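TRAP-T family transporter, DctP (Periplasmic binding) subunit (Sulfitobacter sp. NAS-14.1, PDB 4PF8) probably delivers sugar acids such as galacturonate to a TRAP transporter as its periplasmic solute-binding subunit, here holding beta-D-galacturonate. Local coordinates at residues 34-39 with 209-214; 40-45 with 139-144; 113-118 with 264-269; 175-180 with 228-233. All coordinates share one frame; numbering follows the deposited sequence.

Contact 1: 34-39 with 209-214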
# COMPACT_ATOMS: atom_id res chain seq x y z
N GLU A 34 11.28 -5.06 -10.52
CA GLU A 34 12.55 -4.45 -10.18
C GLU A 34 12.58 -2.96 -10.50
O GLU A 34 13.15 -2.17 -9.74
CB GLU A 34 13.70 -5.17 -10.92
CG GLU A 34 15.07 -4.72 -10.45
CD GLU A 34 16.20 -5.63 -10.93
OE1 GLU A 34 15.92 -6.64 -11.61
OE2 GLU A 34 17.37 -5.32 -10.62
N ASP A 35 12.03 -2.57 -11.65
CA ASP A 35 12.06 -1.16 -12.02
C ASP A 35 10.78 -0.46 -11.51
O ASP A 35 9.78 -0.34 -12.23
CB ASP A 35 12.21 -0.97 -13.53
CG ASP A 35 12.43 0.50 -13.90
OD1 ASP A 35 12.60 1.33 -12.98
OD2 ASP A 35 12.40 0.82 -15.10
N TYR A 36 10.84 -0.01 -10.27
CA TYR A 36 9.67 0.54 -9.56
C TYR A 36 10.24 1.36 -8.38
O TYR A 36 11.27 1.02 -7.84
CB TYR A 36 8.78 -0.60 -9.05
CG TYR A 36 7.38 -0.18 -8.67
CD1 TYR A 36 6.41 -0.02 -9.65
CD2 TYR A 36 7.02 0.02 -7.35
CE1 TYR A 36 5.12 0.36 -9.32
CE2 TYR A 36 5.73 0.42 -7.01
CZ TYR A 36 4.78 0.58 -8.01
OH TYR A 36 3.48 0.94 -7.66
N PRO A 37 9.57 2.45 -7.97
CA PRO A 37 10.17 3.34 -6.95
C PRO A 37 10.48 2.69 -5.60
O PRO A 37 11.52 2.95 -4.98
CB PRO A 37 9.10 4.43 -6.78
CG PRO A 37 8.46 4.50 -8.13
CD PRO A 37 8.41 3.07 -8.63
N VAL A 38 9.58 1.82 -5.17
CA VAL A 38 9.78 1.06 -3.95
C VAL A 38 11.07 0.25 -4.06
O VAL A 38 11.89 0.24 -3.15
CB VAL A 38 8.61 0.09 -3.71
CG1 VAL A 38 8.92 -0.84 -2.54
CG2 VAL A 38 7.31 0.87 -3.48
N SER A 39 11.23 -0.44 -5.18
CA SER A 39 12.40 -1.28 -5.42
C SER A 39 13.70 -0.50 -5.32
O SER A 39 14.67 -0.95 -4.69
CB SER A 39 12.28 -1.93 -6.79
OG SER A 39 10.95 -2.39 -7.00
N PRO A 209 -1.50 4.52 -10.18
CA PRO A 209 -1.16 4.36 -11.60
C PRO A 209 0.09 3.50 -11.84
O PRO A 209 0.09 2.66 -12.74
CB PRO A 209 -1.01 5.81 -12.08
CG PRO A 209 -1.94 6.58 -11.15
CD PRO A 209 -1.75 5.92 -9.82
N PRO A 210 1.14 3.65 -11.02
CA PRO A 210 2.30 2.78 -11.28
C PRO A 210 2.03 1.27 -11.12
O PRO A 210 2.58 0.45 -11.84
CB PRO A 210 3.33 3.28 -10.27
CG PRO A 210 2.98 4.74 -10.08
CD PRO A 210 1.47 4.70 -10.03
N SER A 211 1.18 0.92 -10.17
CA SER A 211 0.81 -0.50 -10.00
C SER A 211 -0.01 -1.01 -11.17
O SER A 211 0.22 -2.08 -11.68
CB SER A 211 0.03 -0.70 -8.70
OG SER A 211 0.88 -0.63 -7.56
N TYR A 212 -1.00 -0.22 -11.57
CA TYR A 212 -1.88 -0.54 -12.70
C TYR A 212 -1.09 -0.72 -13.99
O TYR A 212 -1.38 -1.61 -14.80
CB TYR A 212 -2.91 0.60 -12.80
CG TYR A 212 -3.85 0.61 -13.96
CD1 TYR A 212 -4.65 -0.48 -14.27
CD2 TYR A 212 -4.03 1.77 -14.70
CE1 TYR A 212 -5.54 -0.42 -15.32
CE2 TYR A 212 -4.91 1.83 -15.75
CZ TYR A 212 -5.67 0.76 -16.03
OH TYR A 212 -6.55 0.86 -17.09
N GLU A 213 -0.08 0.13 -14.17
CA GLU A 213 0.79 0.09 -15.34
C GLU A 213 1.85 -1.02 -15.28
O GLU A 213 1.98 -1.80 -16.22
CB GLU A 213 1.48 1.45 -15.52
CG GLU A 213 2.43 1.53 -16.69
CD GLU A 213 3.86 1.28 -16.27
OE1 GLU A 213 4.29 1.89 -15.26
OE2 GLU A 213 4.54 0.48 -16.94
N SER A 214 2.61 -1.09 -14.18
CA SER A 214 3.79 -1.95 -14.11
C SER A 214 3.43 -3.43 -14.19
O SER A 214 4.25 -4.24 -14.61
CB SER A 214 4.61 -1.66 -12.85
OG SER A 214 3.92 -1.96 -11.67

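Contact 2: 40-45 with 139-144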
# COMPACT_ATOMS: atom_id res chain seq x y z
N HIS A 40 13.73 0.67 -5.96
CA HIS A 40 14.92 1.51 -5.95
C HIS A 40 15.17 2.04 -4.56
O HIS A 40 16.33 2.13 -4.12
CB HIS A 40 14.80 2.65 -6.97
CG HIS A 40 14.63 2.17 -8.37
ND1 HIS A 40 15.51 1.30 -8.97
CD2 HIS A 40 13.65 2.39 -9.28
CE1 HIS A 40 15.10 1.02 -10.19
NE2 HIS A 40 13.98 1.68 -10.41
N GLY A 41 14.10 2.38 -3.85
CA GLY A 41 14.24 2.81 -2.47
C GLY A 41 14.89 1.74 -1.59
O GLY A 41 15.78 2.02 -0.79
N MSE A 42 14.40 0.51 -1.72
CA MSE A 42 14.91 -0.59 -0.92
C MSE A 42 16.34 -0.93 -1.25
O MSE A 42 17.15 -1.22 -0.36
CB MSE A 42 14.04 -1.82 -1.11
CG MSE A 42 12.64 -1.67 -0.50
SE MSE A 42 11.63 -3.30 -0.62
CE MSE A 42 12.65 -4.35 0.61
N GLU A 43 16.67 -0.88 -2.53
CA GLU A 43 18.05 -1.17 -2.92
C GLU A 43 18.98 -0.08 -2.39
O GLU A 43 20.09 -0.39 -1.98
CB GLU A 43 18.18 -1.33 -4.43
CG GLU A 43 17.42 -2.55 -4.96
CD GLU A 43 18.25 -3.80 -5.10
OE1 GLU A 43 19.36 -3.88 -4.52
OE2 GLU A 43 17.77 -4.72 -5.81
N ALA A 44 18.52 1.17 -2.37
CA ALA A 44 19.33 2.28 -1.88
C ALA A 44 19.56 2.12 -0.39
O ALA A 44 20.66 2.41 0.10
CB ALA A 44 18.68 3.62 -2.17
N PHE A 45 18.53 1.69 0.32
CA PHE A 45 18.61 1.39 1.74
C PHE A 45 19.70 0.35 2.01
O PHE A 45 20.61 0.57 2.81
CB PHE A 45 17.26 0.89 2.26
CG PHE A 45 17.32 0.27 3.63
CD1 PHE A 45 17.48 1.05 4.75
CD2 PHE A 45 17.20 -1.10 3.78
CE1 PHE A 45 17.55 0.48 6.01
CE2 PHE A 45 17.26 -1.67 5.05
CZ PHE A 45 17.45 -0.88 6.16
N GLY A 139 10.38 4.10 7.88
CA GLY A 139 9.91 5.20 7.07
C GLY A 139 8.66 4.82 6.33
O GLY A 139 8.37 3.64 6.16
N TYR A 140 7.89 5.82 5.94
CA TYR A 140 6.66 5.61 5.19
C TYR A 140 6.80 6.04 3.73
O TYR A 140 6.97 7.22 3.39
CB TYR A 140 5.47 6.32 5.90
CG TYR A 140 5.21 5.77 7.28
CD1 TYR A 140 4.76 4.46 7.45
CD2 TYR A 140 5.43 6.55 8.42
CE1 TYR A 140 4.56 3.93 8.70
CE2 TYR A 140 5.21 6.03 9.69
CZ TYR A 140 4.77 4.71 9.82
OH TYR A 140 4.55 4.17 11.08
N TYR A 141 6.76 5.03 2.87
CA TYR A 141 6.85 5.20 1.42
C TYR A 141 5.50 5.59 0.84
O TYR A 141 4.45 5.25 1.38
CB TYR A 141 7.32 3.90 0.76
CG TYR A 141 8.82 3.57 0.81
CD1 TYR A 141 9.67 4.13 1.75
CD2 TYR A 141 9.36 2.66 -0.09
CE1 TYR A 141 11.04 3.79 1.77
CE2 TYR A 141 10.70 2.33 -0.08
CZ TYR A 141 11.54 2.89 0.84
OH TYR A 141 12.87 2.53 0.84
N ASP A 142 5.54 6.34 -0.26
CA ASP A 142 4.35 6.83 -0.96
C ASP A 142 3.81 5.76 -1.90
O ASP A 142 4.56 5.12 -2.62
CB ASP A 142 4.80 8.05 -1.78
CG ASP A 142 3.65 8.93 -2.27
OD1 ASP A 142 2.47 8.53 -2.26
OD2 ASP A 142 3.99 10.08 -2.69
N ALA A 143 2.50 5.56 -1.88
CA ALA A 143 1.84 4.71 -2.86
C ALA A 143 0.65 5.45 -3.48
O ALA A 143 -0.29 4.84 -4.00
CB ALA A 143 1.39 3.41 -2.24
N GLY A 144 0.73 6.77 -3.46
CA GLY A 144 -0.28 7.57 -4.11
C GLY A 144 -1.68 7.21 -3.66
O GLY A 144 -1.89 6.88 -2.52

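Contact 3: 113-118 with 264-269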
# COMPACT_ATOMS: atom_id res chain seq x y z
N GLN A 113 -1.19 15.52 2.85
CA GLN A 113 -1.69 15.44 4.21
C GLN A 113 -1.27 14.09 4.82
O GLN A 113 -0.92 14.02 5.99
CB GLN A 113 -3.21 15.54 4.26
CG GLN A 113 -3.70 15.66 5.67
CD GLN A 113 -5.07 15.06 5.89
OE1 GLN A 113 -5.41 14.05 5.29
NE2 GLN A 113 -5.84 15.68 6.75
N MSE A 114 -1.29 13.04 4.02
CA MSE A 114 -0.82 11.73 4.48
C MSE A 114 0.64 11.82 4.92
O MSE A 114 1.00 11.31 5.99
CB MSE A 114 -1.04 10.65 3.42
CG MSE A 114 -0.55 9.25 3.82
SE MSE A 114 1.35 8.94 3.55
CE MSE A 114 1.34 8.65 1.63
N TYR A 115 1.49 12.52 4.17
CA TYR A 115 2.90 12.65 4.59
C TYR A 115 2.97 13.34 5.95
O TYR A 115 3.69 12.90 6.85
CB TYR A 115 3.73 13.51 3.64
CG TYR A 115 4.18 12.92 2.31
CD1 TYR A 115 3.60 11.80 1.74
CD2 TYR A 115 5.21 13.53 1.61
CE1 TYR A 115 4.04 11.31 0.51
CE2 TYR A 115 5.66 13.05 0.40
CZ TYR A 115 5.07 11.96 -0.15
OH TYR A 115 5.56 11.55 -1.37
N GLU A 116 2.22 14.44 6.11
CA GLU A 116 2.25 15.22 7.33
C GLU A 116 1.84 14.38 8.53
O GLU A 116 2.48 14.44 9.58
CB GLU A 116 1.36 16.46 7.20
N LEU A 117 0.78 13.59 8.37
CA LEU A 117 0.26 12.78 9.47
C LEU A 117 1.19 11.61 9.78
O LEU A 117 1.49 11.35 10.95
CB LEU A 117 -1.16 12.28 9.15
CG LEU A 117 -2.21 13.39 9.04
CD1 LEU A 117 -3.54 12.84 8.58
CD2 LEU A 117 -2.38 14.09 10.37
N MSE A 118 1.63 10.92 8.73
CA MSE A 118 2.46 9.73 8.91
C MSE A 118 3.86 10.09 9.43
O MSE A 118 4.49 9.29 10.13
CB MSE A 118 2.55 8.93 7.61
CG MSE A 118 1.21 8.35 7.19
SE MSE A 118 0.40 7.18 8.54
CE MSE A 118 1.75 5.84 8.51
N LEU A 264 14.25 9.38 -0.96
CA LEU A 264 14.50 8.99 -2.34
C LEU A 264 13.24 8.39 -2.96
O LEU A 264 12.83 8.80 -4.05
CB LEU A 264 15.66 7.99 -2.43
CG LEU A 264 15.85 7.36 -3.82
CD1 LEU A 264 16.27 8.42 -4.81
CD2 LEU A 264 16.86 6.24 -3.76
N GLN A 265 12.60 7.45 -2.27
CA GLN A 265 11.44 6.79 -2.85
C GLN A 265 10.35 7.79 -3.16
O GLN A 265 9.67 7.67 -4.18
CB GLN A 265 10.90 5.70 -1.94
CG GLN A 265 9.79 4.90 -2.62
CD GLN A 265 8.39 5.41 -2.36
OE1 GLN A 265 8.17 6.33 -1.58
NE2 GLN A 265 7.41 4.80 -3.02
N ARG A 266 10.14 8.74 -2.26
CA ARG A 266 9.06 9.72 -2.45
C ARG A 266 9.34 10.58 -3.67
O ARG A 266 8.40 10.94 -4.43
CB ARG A 266 8.88 10.57 -1.19
CG ARG A 266 8.27 9.79 -0.04
CD ARG A 266 8.21 10.64 1.20
NE ARG A 266 7.56 9.96 2.31
CZ ARG A 266 7.28 10.53 3.47
NH1 ARG A 266 6.70 9.83 4.42
NH2 ARG A 266 7.59 11.82 3.70
N LYS A 267 10.60 10.91 -3.90
CA LYS A 267 10.98 11.71 -5.06
C LYS A 267 10.75 10.88 -6.33
O LYS A 267 10.17 11.37 -7.30
CB LYS A 267 12.44 12.20 -4.93
CG LYS A 267 13.17 12.46 -6.24
CD LYS A 267 14.69 12.57 -6.00
CE LYS A 267 15.50 12.46 -7.30
NZ LYS A 267 16.10 11.09 -7.48
N LEU A 268 11.15 9.61 -6.30
CA LEU A 268 10.97 8.74 -7.45
C LEU A 268 9.49 8.52 -7.71
O LEU A 268 9.07 8.40 -8.87
CB LEU A 268 11.65 7.40 -7.23
CG LEU A 268 13.18 7.44 -7.15
CD1 LEU A 268 13.75 6.07 -6.85
CD2 LEU A 268 13.80 8.00 -8.42
N TRP A 269 8.70 8.42 -6.65
CA TRP A 269 7.26 8.18 -6.79
C TRP A 269 6.58 9.26 -7.63
O TRP A 269 5.84 8.96 -8.56
CB TRP A 269 6.57 8.06 -5.44
CG TRP A 269 5.14 7.73 -5.65
CD1 TRP A 269 4.09 8.59 -5.66
CD2 TRP A 269 4.62 6.45 -5.99
NE1 TRP A 269 2.93 7.92 -5.97
CE2 TRP A 269 3.23 6.60 -6.15
CE3 TRP A 269 5.20 5.20 -6.15
CZ2 TRP A 269 2.40 5.54 -6.50
CZ3 TRP A 269 4.37 4.13 -6.45
CH2 TRP A 269 3.00 4.31 -6.64

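Contact 4: 175-180 with 228-233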
# COMPACT_ATOMS: atom_id res chain seq x y z
N VAL A 175 -13.58 -5.46 1.43
CA VAL A 175 -14.77 -6.20 1.05
C VAL A 175 -15.99 -5.32 1.33
O VAL A 175 -16.88 -5.17 0.47
CB VAL A 175 -14.85 -7.52 1.83
CG1 VAL A 175 -16.20 -8.20 1.60
CG2 VAL A 175 -13.72 -8.43 1.43
N GLY A 176 -16.02 -4.70 2.51
CA GLY A 176 -17.12 -3.82 2.89
C GLY A 176 -17.25 -2.63 1.95
O GLY A 176 -18.35 -2.19 1.61
N MSE A 177 -16.12 -2.09 1.51
CA MSE A 177 -16.11 -0.97 0.59
C MSE A 177 -16.81 -1.31 -0.72
O MSE A 177 -17.64 -0.54 -1.21
CB MSE A 177 -14.65 -0.57 0.34
CG MSE A 177 -14.41 0.36 -0.81
SE MSE A 177 -12.50 0.79 -0.82
CE MSE A 177 -12.35 0.91 1.06
N ILE A 178 -16.47 -2.45 -1.30
CA ILE A 178 -17.04 -2.86 -2.57
C ILE A 178 -18.52 -3.21 -2.40
O ILE A 178 -19.37 -2.83 -3.23
CB ILE A 178 -16.27 -4.07 -3.15
CG1 ILE A 178 -14.83 -3.70 -3.43
CG2 ILE A 178 -16.90 -4.57 -4.42
CD1 ILE A 178 -14.68 -2.52 -4.30
N GLU A 179 -18.85 -3.92 -1.33
CA GLU A 179 -20.24 -4.31 -1.06
C GLU A 179 -21.14 -3.08 -0.85
O GLU A 179 -22.32 -3.08 -1.22
CB GLU A 179 -20.31 -5.26 0.15
CG GLU A 179 -19.76 -6.62 -0.16
CD GLU A 179 -19.92 -7.63 0.96
OE1 GLU A 179 -19.65 -8.82 0.69
OE2 GLU A 179 -20.31 -7.25 2.09
N SER A 180 -20.59 -2.04 -0.24
CA SER A 180 -21.37 -0.84 0.02
C SER A 180 -21.76 -0.16 -1.28
O SER A 180 -22.69 0.65 -1.30
CB SER A 180 -20.58 0.11 0.90
OG SER A 180 -20.47 -0.40 2.23
N GLN A 228 -9.80 7.70 -6.58
CA GLN A 228 -8.83 8.07 -5.56
C GLN A 228 -9.38 7.82 -4.16
O GLN A 228 -9.25 8.65 -3.26
CB GLN A 228 -8.39 9.51 -5.77
CG GLN A 228 -7.75 9.66 -7.15
CD GLN A 228 -7.48 11.11 -7.55
OE1 GLN A 228 -8.29 12.00 -7.31
NE2 GLN A 228 -6.34 11.33 -8.19
N HIS A 229 -9.97 6.64 -3.98
CA HIS A 229 -10.80 6.36 -2.82
C HIS A 229 -9.99 5.86 -1.62
O HIS A 229 -10.52 5.81 -0.51
CB HIS A 229 -11.85 5.32 -3.20
CG HIS A 229 -11.26 4.12 -3.87
ND1 HIS A 229 -11.28 3.96 -5.24
CD2 HIS A 229 -10.60 3.06 -3.37
CE1 HIS A 229 -10.66 2.83 -5.55
NE2 HIS A 229 -10.22 2.28 -4.43
N LEU A 230 -8.72 5.51 -1.84
CA LEU A 230 -7.88 5.05 -0.74
C LEU A 230 -6.50 5.66 -0.96
O LEU A 230 -6.04 5.78 -2.10
CB LEU A 230 -7.72 3.52 -0.72
CG LEU A 230 -8.92 2.71 -0.21
CD1 LEU A 230 -8.76 1.28 -0.68
CD2 LEU A 230 -8.97 2.82 1.29
N ILE A 231 -5.87 6.03 0.14
CA ILE A 231 -4.48 6.48 0.15
C ILE A 231 -3.84 5.67 1.26
O ILE A 231 -4.10 5.91 2.44
CB ILE A 231 -4.35 7.97 0.45
CG1 ILE A 231 -4.92 8.80 -0.72
CG2 ILE A 231 -2.92 8.36 0.75
CD1 ILE A 231 -5.15 10.28 -0.38
N ILE A 232 -3.03 4.69 0.87
CA ILE A 232 -2.53 3.70 1.81
C ILE A 232 -1.02 3.79 1.87
O ILE A 232 -0.34 3.45 0.92
CB ILE A 232 -3.00 2.27 1.45
CG1 ILE A 232 -4.54 2.23 1.40
CG2 ILE A 232 -2.51 1.27 2.48
CD1 ILE A 232 -5.09 0.91 1.21
N PRO A 233 -0.50 4.29 3.00
CA PRO A 233 0.96 4.38 3.12
C PRO A 233 1.60 3.03 3.15
O PRO A 233 0.93 2.05 3.46
CB PRO A 233 1.17 5.05 4.48
CG PRO A 233 -0.18 5.59 4.87
CD PRO A 233 -1.18 4.72 4.22

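Contact 1: 34-39 with 209-214
The phenol of Tyr-36 reaches across to the first turn of helix 209-214, beside the sugar site of a two-lobed periplasmic solute-binding protein. Tyr-36 holds the N-cap position of helix 37-52. Its CG lies anti to the backbone N (chi1 -163°), which carries the far end of the ring to the other helix.

The tight part is buried and centres on OH and CE1. Pro-210 CB lies 3.6 Å from Tyr-36 CE1, and the side chains cross at about a right angle. Ser-211 OG lies 3.0 Å from Tyr-36 OH, a probable hydrogen bond, though its one proton has another acceptor within reach. Ser-211 is a pocket residue whose OG is weakly hydrogen-bonded to O1 of the bound galacturonate, so Tyr-36 stands in the second shell. The Tyr-36 ring also stacks with that of His-32, another pocket residue, and Trp-269 of helix 248-282 touches both Tyr-36 and Pro-210.

The looser side is at Ser-214, which is partly exposed. Its OG comes obliquely to 3.5 Å from Tyr-36 CE1. This hydroxyl turns back onto its own helix: Ser-214 OG donates to Pro-210 O at 2.8 Å, and Ser-214 N meets it from the opposite face of the carbonyl plane.

Contact 2: 40-45 with 139-144
Tyr-141 points its ring at the backbone of Gly-41 and Met-42, joining an edge strand to helix 37-52. Tyr-141 CG lies anti to the carbonyl carbon (chi1 -79°), which sends the ring toward that helix. The packing is mostly of the hydroxyl against the helix. Tyr-141 OH lies 3.3 Å from Gly-41 C. A beta carbon on Gly-41 would fall only 2.8 Å from that oxygen, so glycine permits the close approach. Met-42 N sits at the ring edge, near its plane, 3.6 Å from Tyr-141 OH. The selenomethionine Met-42 adds a marginal apolar touch, its CG 4.5 Å from Tyr-141 CE2.

No hydrogen bond crosses between the segments: Gly-41 O is near the phenol, but at a poor angle. Tyr-141 OH instead has its polar partner in Ser-261 OG of helix 248-282.

One hydrogen bond within 139-144 shapes an Asx turn after the strand. Gly-144 N donates to Asp-142 OD1 at 2.8 Å (N-H...O angle 159°), on the anti side and 34° out of the carboxylate plane.

Strand 135-141 bonds to strand 234-239 in a sheet of order 2-1-3-5-4. Helix 37-52 is the beta-alpha-beta crossover between strands 26-29 and 59-62, as expected of a type II solute-binding lobe.

Contact 3: 113-118 with 264-269
A cation-pi stack between Tyr-115 and Arg-266 bridges helix 111-118 and the long helix 248-282 at the protein surface. The guanidinium lies nearly flat on the ring, with the planes 23° apart. Arg-266 CZ stands 4.0 Å from the centroid of the Tyr-115 ring and only 10° off its normal. Arg-266 NH2 is 3.6 Å from Tyr-115 CD2, over the same face.

The two side chains run past each other in opposite directions. The arginine chain is extended from CG to NE (chi3 177°), so its methylenes follow the length of the phenol. Arg-266 CD makes a CH-pi contact over the face, 3.6 Å from Tyr-115 CE2. Further along, Tyr-115 OH rests 3.5 Å from Arg-266 CB.

A long helix of this kind, spanning much of the molecule, is a feature of TRAP solute-binding proteins. Here side chains join it to the much shorter helix 111-118. With a leucine at Tyr-115, the guanidinium would probably lose its flat aromatic cover and Asp-142 OD2 its hydroxyl partner.

The polar ends are held by neighbours. Tyr-115 OH is hydrogen-bonded to Asp-142 OD2. Arg-266 NH1 donates to Tyr-140 O, and NH2 forms a salt bridge with Asp-119 OD2.

Contact 4: 175-180 with 228-233
Met-177, a selenomethionine on helix 172-179, meets Leu-230 tip to tip and brushes His-229. Met-177 SE lies 3.8 Å from Leu-230 CD1. The methyl Met-177 CE continues the contact at 3.9 Å from Leu-230 CD2, because the chain is straight as far as SE and then bends (chi3 -40°). The approach to the histidine is different. The two side chains cross at about a right angle, and Met-177 SE stands 3.9 Å from His-229 CD2. Met-177 SE is 4.7 Å from the centroid of the His-229 imidazole and 51° off the ring normal, an oblique Met-aromatic contact with selenium in place of sulfur.

Leu-230 CD1 also lies in the plane of the His-229 ring, at its edge, so the two partners of Met-177 pack on each other. An alanine in place of Leu-230 would remove both methyls, and is likely to open a gap at the selenomethionine tip and leave that tip freer to turn.

The contact lays helix 172-179 against the end of strand 223-230. That helix links the parallel strands 165-168 and 184-187 as a beta-alpha-beta crossover.

His-229 ND1 bonds to Thr-227 OG1 and NE2 to Glu-206 OE2, which fixes the rotation of the ring. Leu-230 packs on Arg-146 of the sugar pocket.

Overall arrangement
Contacts 1, 2 and 3 form one cluster. The centres of contacts 2 and 3 are about 9 Å apart and those of contacts 1 and 2 about 11 Å. The centre of contact 4 is about 20 to 23 Å from the other centres, although its residues touch contacts 2 and 3. Contacts 1 and 2 share helix 37-52, where Asp-35 probably bonds to His-40. Met-114 and Met-118 of contact 3 touch Pro-233 of contact 4. Along the chain, both segments of contact 2 fall between those of contact 1, and both segments of contact 4 between those of contact 3. Contacts 1 and 3 interleave. Contact 1 reaches the galacturonate site itself; the others join the surrounding helices and strands.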